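Local coordinates for conserved hypothetical protein (Enterococcus faecalis, PDB 1Z6M), which is of unknown function but has a thioredoxin-like fold with a CxxC motif, consistent with a role in thiol-disulfide exchange, at residues M31-C42 with I147-I155; T12-L20 with L134-A142. All blocks are in the same frame, centred on the assembly; numbering follows the deposited sequence. Where two conformers were deposited one is given.

Interaction 1. Residues M31-C42 with I147-I155; sequences MIEFINVRCPYC and IQFVPTIII
C42 SG lies against the cis-proline loop: it is 3.6 Å from V150 CB and equally close to the peptide nitrogen of P151, whose cis bond turns the chain into strand 152-155. The second sulfur of the CxxC pair, C39 SG, meets the same valine 4.0 Å away at V150 CG2, and P151 CD rests on Y41 CB. Both cysteines are free thiols held by backbone N-H groups: C39, at the N-cap of helix 40-58, caps it through SG, which accepts from C42 N, and N36 N reaches C42 SG at 3.5 Å. The C39 sulfur sits anti to the backbone N (chi1 171°), turned back over the first helical turn. A cis-proline facing a CxxC at a helix start is the hallmark of the thioredoxin active-site region, consistent here with a redox site.

Backbone bonds join strands 31-35 and 152-155 in antiparallel fashion. I32 and I154 exchange N-H...O bonds both ways, I154 N to I32 O being 2.8 Å; F34 and T152 do the same two residues along, past the non-hydrogen-bonded pair E33 and I153. T152 OG1 also donates to F149 O, tying the approach loop to the strand.

Apolar contacts fill both faces. I147 CD1 meets the F34 ring obliquely, 3.5 Å from F34 CE1, while T152 O lies at that ring's edge. On the other face I153 bends at both torsions (chi1 -42°, chi2 -60°), bringing its CD1 3.8 Å from E33 CB, and selenomethionine M31 packs its CE on I155 CD1.

The carboxylate of E33 turns to R64 and W45. Strand 62-68 pairs with the far edge of strand 29-35 and strand 158-160 with that of 152-155, placing the contact mid-sheet; helix 40-58 covers the M31, E33 and I153 face.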
# COMPACT_ATOMS: atom_id res chain seq x y z
N MSE A 31 -3.96 5.90 -9.00
CA MSE A 31 -4.18 5.91 -7.56
C MSE A 31 -2.91 5.44 -6.87
O MSE A 31 -2.55 4.28 -7.00
CB MSE A 31 -5.36 5.00 -7.21
CG MSE A 31 -5.70 4.93 -5.73
SE MSE A 31 -7.22 3.93 -5.36
CE MSE A 31 -8.45 4.82 -6.39
N ILE A 32 -2.26 6.34 -6.15
CA ILE A 32 -1.00 6.03 -5.47
C ILE A 32 -1.28 5.75 -4.00
O ILE A 32 -1.93 6.56 -3.33
CB ILE A 32 0.00 7.20 -5.65
CG1 ILE A 32 0.47 7.27 -7.12
CG2 ILE A 32 1.20 7.05 -4.71
CD1 ILE A 32 1.06 8.61 -7.52
N GLU A 33 -0.81 4.61 -3.51
CA GLU A 33 -1.13 4.17 -2.15
C GLU A 33 0.13 3.85 -1.38
O GLU A 33 0.78 2.83 -1.65
CB GLU A 33 -2.04 2.93 -2.18
CG GLU A 33 -3.25 3.12 -3.08
CD GLU A 33 -4.12 1.90 -3.25
OE1 GLU A 33 -4.32 1.10 -2.30
OE2 GLU A 33 -4.65 1.77 -4.36
N PHE A 34 0.47 4.70 -0.41
CA PHE A 34 1.57 4.41 0.51
C PHE A 34 0.98 3.67 1.70
O PHE A 34 0.15 4.22 2.43
CB PHE A 34 2.25 5.70 0.98
CG PHE A 34 3.10 6.37 -0.06
CD1 PHE A 34 2.53 7.23 -1.00
CD2 PHE A 34 4.48 6.13 -0.11
CE1 PHE A 34 3.32 7.86 -1.96
CE2 PHE A 34 5.27 6.74 -1.07
CZ PHE A 34 4.70 7.60 -2.00
N ILE A 35 1.40 2.43 1.89
CA ILE A 35 0.84 1.60 2.93
C ILE A 35 1.93 0.77 3.61
O ILE A 35 3.02 0.56 3.06
CB ILE A 35 -0.28 0.63 2.42
CG1 ILE A 35 0.28 -0.34 1.40
CG2 ILE A 35 -1.51 1.41 1.88
CD1 ILE A 35 -0.68 -1.51 1.13
N ASN A 36 1.63 0.30 4.81
CA ASN A 36 2.44 -0.71 5.46
C ASN A 36 1.47 -1.81 5.88
O ASN A 36 0.43 -1.54 6.48
CB ASN A 36 3.20 -0.12 6.66
CG ASN A 36 4.06 -1.15 7.37
OD1 ASN A 36 3.55 -2.10 7.95
ND2 ASN A 36 5.38 -0.96 7.34
N VAL A 37 1.78 -3.05 5.52
CA VAL A 37 0.81 -4.14 5.68
C VAL A 37 0.54 -4.55 7.11
O VAL A 37 -0.40 -5.31 7.35
CB VAL A 37 1.11 -5.40 4.82
CG1 VAL A 37 1.06 -5.08 3.35
CG2 VAL A 37 2.43 -6.08 5.25
N ARG A 38 1.33 -4.06 8.06
CA ARG A 38 1.01 -4.31 9.48
C ARG A 38 0.07 -3.26 10.06
O ARG A 38 -0.48 -3.43 11.14
CB ARG A 38 2.26 -4.42 10.35
CG ARG A 38 2.03 -5.20 11.66
CD ARG A 38 1.87 -4.30 12.87
NE ARG A 38 1.45 -5.04 14.06
CZ ARG A 38 0.18 -5.33 14.35
NH1 ARG A 38 -0.80 -4.94 13.56
NH2 ARG A 38 -0.11 -6.01 15.45
N CYS A 39 -0.11 -2.17 9.33
CA CYS A 39 -0.87 -1.06 9.87
C CYS A 39 -2.37 -1.35 9.87
O CYS A 39 -2.93 -1.68 8.83
CB CYS A 39 -0.54 0.20 9.06
SG CYS A 39 -1.60 1.59 9.45
N PRO A 40 -3.06 -1.18 11.02
CA PRO A 40 -4.50 -1.43 11.03
C PRO A 40 -5.32 -0.35 10.30
O PRO A 40 -6.45 -0.59 9.86
CB PRO A 40 -4.83 -1.50 12.52
CG PRO A 40 -3.82 -0.59 13.15
CD PRO A 40 -2.55 -0.83 12.36
N TYR A 41 -4.73 0.83 10.15
CA TYR A 41 -5.40 1.89 9.40
C TYR A 41 -5.32 1.56 7.91
O TYR A 41 -6.28 1.75 7.18
CB TYR A 41 -4.77 3.26 9.70
CG TYR A 41 -4.81 3.67 11.15
CD1 TYR A 41 -3.93 3.13 12.08
CD2 TYR A 41 -5.72 4.63 11.60
CE1 TYR A 41 -3.94 3.52 13.41
CE2 TYR A 41 -5.75 5.03 12.93
CZ TYR A 41 -4.86 4.47 13.83
OH TYR A 41 -4.85 4.85 15.14
N CYS A 42 -4.18 1.02 7.48
CA CYS A 42 -4.03 0.51 6.12
C CYS A 42 -4.96 -0.68 5.89
O CYS A 42 -5.55 -0.79 4.82
CB CYS A 42 -2.59 0.11 5.82
SG CYS A 42 -1.47 1.51 5.79
N ILE A 147 5.72 12.66 2.98
CA ILE A 147 4.73 11.68 3.43
C ILE A 147 5.37 10.86 4.54
O ILE A 147 6.28 10.06 4.30
CB ILE A 147 4.31 10.76 2.26
CG1 ILE A 147 3.55 11.57 1.21
CG2 ILE A 147 3.47 9.58 2.75
CD1 ILE A 147 3.29 10.81 -0.09
N GLN A 148 4.91 11.06 5.77
CA GLN A 148 5.45 10.33 6.91
C GLN A 148 4.54 9.22 7.39
O GLN A 148 4.99 8.31 8.07
CB GLN A 148 5.63 11.28 8.10
CG GLN A 148 6.66 12.36 7.93
CD GLN A 148 6.56 13.38 9.05
OE1 GLN A 148 6.24 14.54 8.82
NE2 GLN A 148 6.78 12.92 10.27
N PHE A 149 3.26 9.31 7.09
CA PHE A 149 2.27 8.42 7.69
C PHE A 149 1.62 7.51 6.67
O PHE A 149 1.60 7.81 5.46
CB PHE A 149 1.21 9.24 8.43
CG PHE A 149 1.79 10.24 9.37
CD1 PHE A 149 1.86 11.58 9.01
CD2 PHE A 149 2.31 9.84 10.59
CE1 PHE A 149 2.42 12.51 9.86
CE2 PHE A 149 2.87 10.78 11.46
CZ PHE A 149 2.93 12.11 11.08
N VAL A 150 1.09 6.41 7.16
CA VAL A 150 0.31 5.51 6.33
C VAL A 150 -1.07 5.31 6.95
O VAL A 150 -1.25 5.47 8.16
CB VAL A 150 1.02 4.14 6.12
CG1 VAL A 150 2.32 4.32 5.31
CG2 VAL A 150 1.29 3.44 7.45
N PRO A 151 -2.08 5.00 6.12
CA PRO A 151 -2.04 5.03 4.67
C PRO A 151 -2.10 6.48 4.17
O PRO A 151 -2.80 7.31 4.75
CB PRO A 151 -3.32 4.28 4.27
CG PRO A 151 -4.26 4.56 5.39
CD PRO A 151 -3.42 4.63 6.62
N THR A 152 -1.34 6.78 3.12
CA THR A 152 -1.51 8.03 2.39
C THR A 152 -1.88 7.66 0.97
O THR A 152 -1.10 6.98 0.28
CB THR A 152 -0.23 8.89 2.42
OG1 THR A 152 0.03 9.28 3.77
CG2 THR A 152 -0.39 10.16 1.61
N ILE A 153 -3.08 8.07 0.55
CA ILE A 153 -3.59 7.75 -0.78
C ILE A 153 -3.66 9.05 -1.56
O ILE A 153 -4.13 10.06 -1.03
CB ILE A 153 -5.00 7.07 -0.74
CG1 ILE A 153 -5.11 6.01 0.37
CG2 ILE A 153 -5.36 6.52 -2.14
CD1 ILE A 153 -4.15 4.86 0.29
N ILE A 154 -3.21 9.01 -2.81
CA ILE A 154 -3.13 10.22 -3.60
C ILE A 154 -3.71 9.94 -4.99
O ILE A 154 -3.32 8.98 -5.66
CB ILE A 154 -1.67 10.74 -3.72
CG1 ILE A 154 -1.12 11.10 -2.34
CG2 ILE A 154 -1.59 11.95 -4.65
CD1 ILE A 154 0.36 11.41 -2.34
N ILE A 155 -4.64 10.80 -5.41
CA ILE A 155 -5.12 10.80 -6.78
C ILE A 155 -4.94 12.23 -7.24
O ILE A 155 -5.68 13.13 -6.80
CB ILE A 155 -6.61 10.40 -6.89
CG1 ILE A 155 -6.84 8.99 -6.33
CG2 ILE A 155 -7.07 10.49 -8.36
CD1 ILE A 155 -8.30 8.58 -6.18

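Interaction 2. Residues T12-L20 with L134-A142; sequences TKVNTETGL and LVSAVIAEA
E141 reaches from helix 132-145 into the bend of loop 12-20, its whole side chain stretched out (chi1 -177°, chi2 -176°) so that the carboxylate stands well clear of the helix. Its CB points to the loop, and CG passes beside the backbone, 3.9 Å from K13 O. At CD the carboxylate lies stacked on the amide of N15, the two planes 29° apart and N15 ND2 3.5 Å from E141 CD. E141 OE2 accepts from N15 N at 2.8 Å, the N-H coming from above the carboxylate plane, and it also lies 3.3 Å from V14 CB. E141 OE1 accepts a hydrogen bond from a water, 2.8 Å away; this water accepts from N15 ND2 and is bonded to T18 OG1, so it bridges helix and loop. K67, which also bonds to the N15 and T18 carbonyls, forms a salt bridge with OE1; this would probably keep the buried glutamate charged.

The N15 amide is fixed from its other end. N15 OD1 accepts from both T18 N, at 3.0 Å, and E17 N, fixing the rotation of the amide against the carboxylate.

Beyond the polar cluster, T18 sends its methyl to the helix: T18 CG2 sits 3.9 Å from A137 CB and equally close to V138 CG2, with L134 CG a little farther off.

The bonds from E17 N and T18 N to N15 OD1 make an Asx turn within a wider Asx motif, a bend that docks the lead-in of edge strand 20-22 against a helix of the thioredoxin-like fold.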
# COMPACT_ATOMS: atom_id res chain seq x y z
N THR A 12 3.21 16.49 -6.04
CA THR A 12 3.95 16.51 -7.30
C THR A 12 5.20 15.63 -7.26
O THR A 12 5.79 15.35 -8.30
CB THR A 12 4.37 17.94 -7.76
OG1 THR A 12 5.41 18.43 -6.92
CG2 THR A 12 3.18 18.88 -7.78
N LYS A 13 5.60 15.19 -6.07
CA LYS A 13 6.86 14.47 -5.89
C LYS A 13 6.68 12.96 -5.85
O LYS A 13 7.65 12.22 -5.71
CB LYS A 13 7.61 14.93 -4.63
CG LYS A 13 7.90 16.41 -4.57
CD LYS A 13 8.88 16.85 -5.64
CE LYS A 13 9.15 18.36 -5.56
NZ LYS A 13 10.02 18.75 -4.41
N VAL A 14 5.45 12.50 -5.96
CA VAL A 14 5.19 11.07 -6.08
C VAL A 14 5.18 10.69 -7.55
O VAL A 14 5.05 11.56 -8.42
CB VAL A 14 3.88 10.65 -5.36
CG1 VAL A 14 3.95 11.00 -3.87
CG2 VAL A 14 2.65 11.30 -6.00
N ASN A 15 5.33 9.41 -7.84
CA ASN A 15 5.31 8.94 -9.22
C ASN A 15 4.47 7.68 -9.36
O ASN A 15 4.11 7.04 -8.36
CB ASN A 15 6.74 8.72 -9.74
CG ASN A 15 7.46 7.59 -9.00
OD1 ASN A 15 7.09 6.42 -9.12
ND2 ASN A 15 8.48 7.94 -8.22
N THR A 16 4.15 7.34 -10.60
CA THR A 16 3.36 6.16 -10.90
C THR A 16 4.23 5.02 -11.42
O THR A 16 3.73 4.10 -12.06
CB THR A 16 2.27 6.48 -11.93
OG1 THR A 16 2.89 6.95 -13.14
CG2 THR A 16 1.35 7.56 -11.39
N GLU A 17 5.53 5.07 -11.12
CA GLU A 17 6.48 4.07 -11.60
C GLU A 17 6.84 3.02 -10.56
O GLU A 17 6.74 1.82 -10.83
CB GLU A 17 7.74 4.76 -12.11
CG GLU A 17 7.52 5.59 -13.36
CD GLU A 17 7.11 4.76 -14.56
OE1 GLU A 17 7.71 3.68 -14.79
OE2 GLU A 17 6.19 5.20 -15.30
N THR A 18 7.27 3.46 -9.38
CA THR A 18 7.77 2.53 -8.37
C THR A 18 6.63 1.84 -7.66
O THR A 18 5.71 2.51 -7.16
CB THR A 18 8.62 3.28 -7.35
OG1 THR A 18 9.67 3.96 -8.03
CG2 THR A 18 9.22 2.31 -6.34
N GLY A 19 6.69 0.52 -7.57
CA GLY A 19 5.73 -0.21 -6.77
C GLY A 19 4.95 -1.26 -7.49
O GLY A 19 5.31 -1.67 -8.59
N LEU A 20 3.89 -1.73 -6.85
CA LEU A 20 3.06 -2.79 -7.39
C LEU A 20 1.94 -2.17 -8.22
O LEU A 20 1.15 -1.39 -7.71
CB LEU A 20 2.47 -3.60 -6.23
CG LEU A 20 1.47 -4.71 -6.55
CD1 LEU A 20 2.11 -5.78 -7.42
CD2 LEU A 20 0.93 -5.31 -5.27
N LEU A 134 13.93 -1.11 -4.65
CA LEU A 134 12.53 -0.71 -4.57
C LEU A 134 12.18 -0.21 -3.16
O LEU A 134 11.53 0.83 -3.02
CB LEU A 134 11.62 -1.86 -4.98
CG LEU A 134 10.13 -1.55 -5.10
CD1 LEU A 134 9.49 -2.43 -6.17
CD2 LEU A 134 9.42 -1.72 -3.76
N VAL A 135 12.60 -0.94 -2.13
CA VAL A 135 12.35 -0.54 -0.75
C VAL A 135 12.88 0.87 -0.50
O VAL A 135 12.16 1.72 0.06
CB VAL A 135 12.97 -1.54 0.27
CG1 VAL A 135 12.99 -0.97 1.69
CG2 VAL A 135 12.22 -2.87 0.23
N SER A 136 14.13 1.12 -0.91
CA SER A 136 14.75 2.42 -0.72
C SER A 136 14.04 3.49 -1.56
O SER A 136 13.87 4.63 -1.13
CB SER A 136 16.24 2.34 -1.07
OG SER A 136 16.78 3.60 -1.41
N ALA A 137 13.61 3.10 -2.77
CA ALA A 137 12.95 4.05 -3.66
C ALA A 137 11.64 4.54 -3.05
O ALA A 137 11.32 5.72 -3.11
CB ALA A 137 12.70 3.44 -5.04
N VAL A 138 10.88 3.63 -2.43
CA VAL A 138 9.63 4.05 -1.78
C VAL A 138 9.92 4.98 -0.60
O VAL A 138 9.25 6.00 -0.43
CB VAL A 138 8.79 2.84 -1.34
CG1 VAL A 138 7.63 3.28 -0.48
CG2 VAL A 138 8.29 2.10 -2.57
N ILE A 139 10.91 4.64 0.22
CA ILE A 139 11.26 5.52 1.33
C ILE A 139 11.70 6.91 0.83
O ILE A 139 11.28 7.94 1.37
CB ILE A 139 12.36 4.89 2.20
CG1 ILE A 139 11.81 3.65 2.92
CG2 ILE A 139 12.95 5.91 3.18
CD1 ILE A 139 12.87 2.76 3.50
N ALA A 140 12.53 6.93 -0.22
CA ALA A 140 13.02 8.18 -0.80
C ALA A 140 11.89 9.01 -1.40
O ALA A 140 11.87 10.22 -1.26
CB ALA A 140 14.08 7.89 -1.85
N GLU A 141 10.94 8.34 -2.05
CA GLU A 141 9.79 9.02 -2.65
C GLU A 141 8.89 9.62 -1.57
O GLU A 141 8.48 10.77 -1.66
CB GLU A 141 9.02 8.04 -3.53
CG GLU A 141 7.85 8.65 -4.27
CD GLU A 141 7.04 7.64 -5.06
OE1 GLU A 141 7.51 6.50 -5.29
OE2 GLU A 141 5.92 8.00 -5.49
N ALA A 142 8.58 8.83 -0.54
CA ALA A 142 7.80 9.34 0.58
C ALA A 142 8.50 10.56 1.18
O ALA A 142 7.86 11.58 1.50
CB ALA A 142 7.60 8.26 1.64
O HOH W 1 9.96 6.09 -6.47

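From the N terminus, loop 12-20 comes first and waits for helix 132-145 to close interaction 2. Strand 29-35 and the start of helix 40-58 follow inside that long loop, and their partner 147-155 comes just after the helix, so the two closures cross rather than nest. Interaction 1 joins central strands of the sheet and brings the cis-proline loop to the CxxC helix start; interaction 2 fastens the lead-in of an edge strand to a helix packed on the sheet. They meet directly: V14 CG2 packs on I32 CD1, E141 OE2 lies beside F34 CZ, and A142 O probably accepts from I147 N where the helix gives way to the loop.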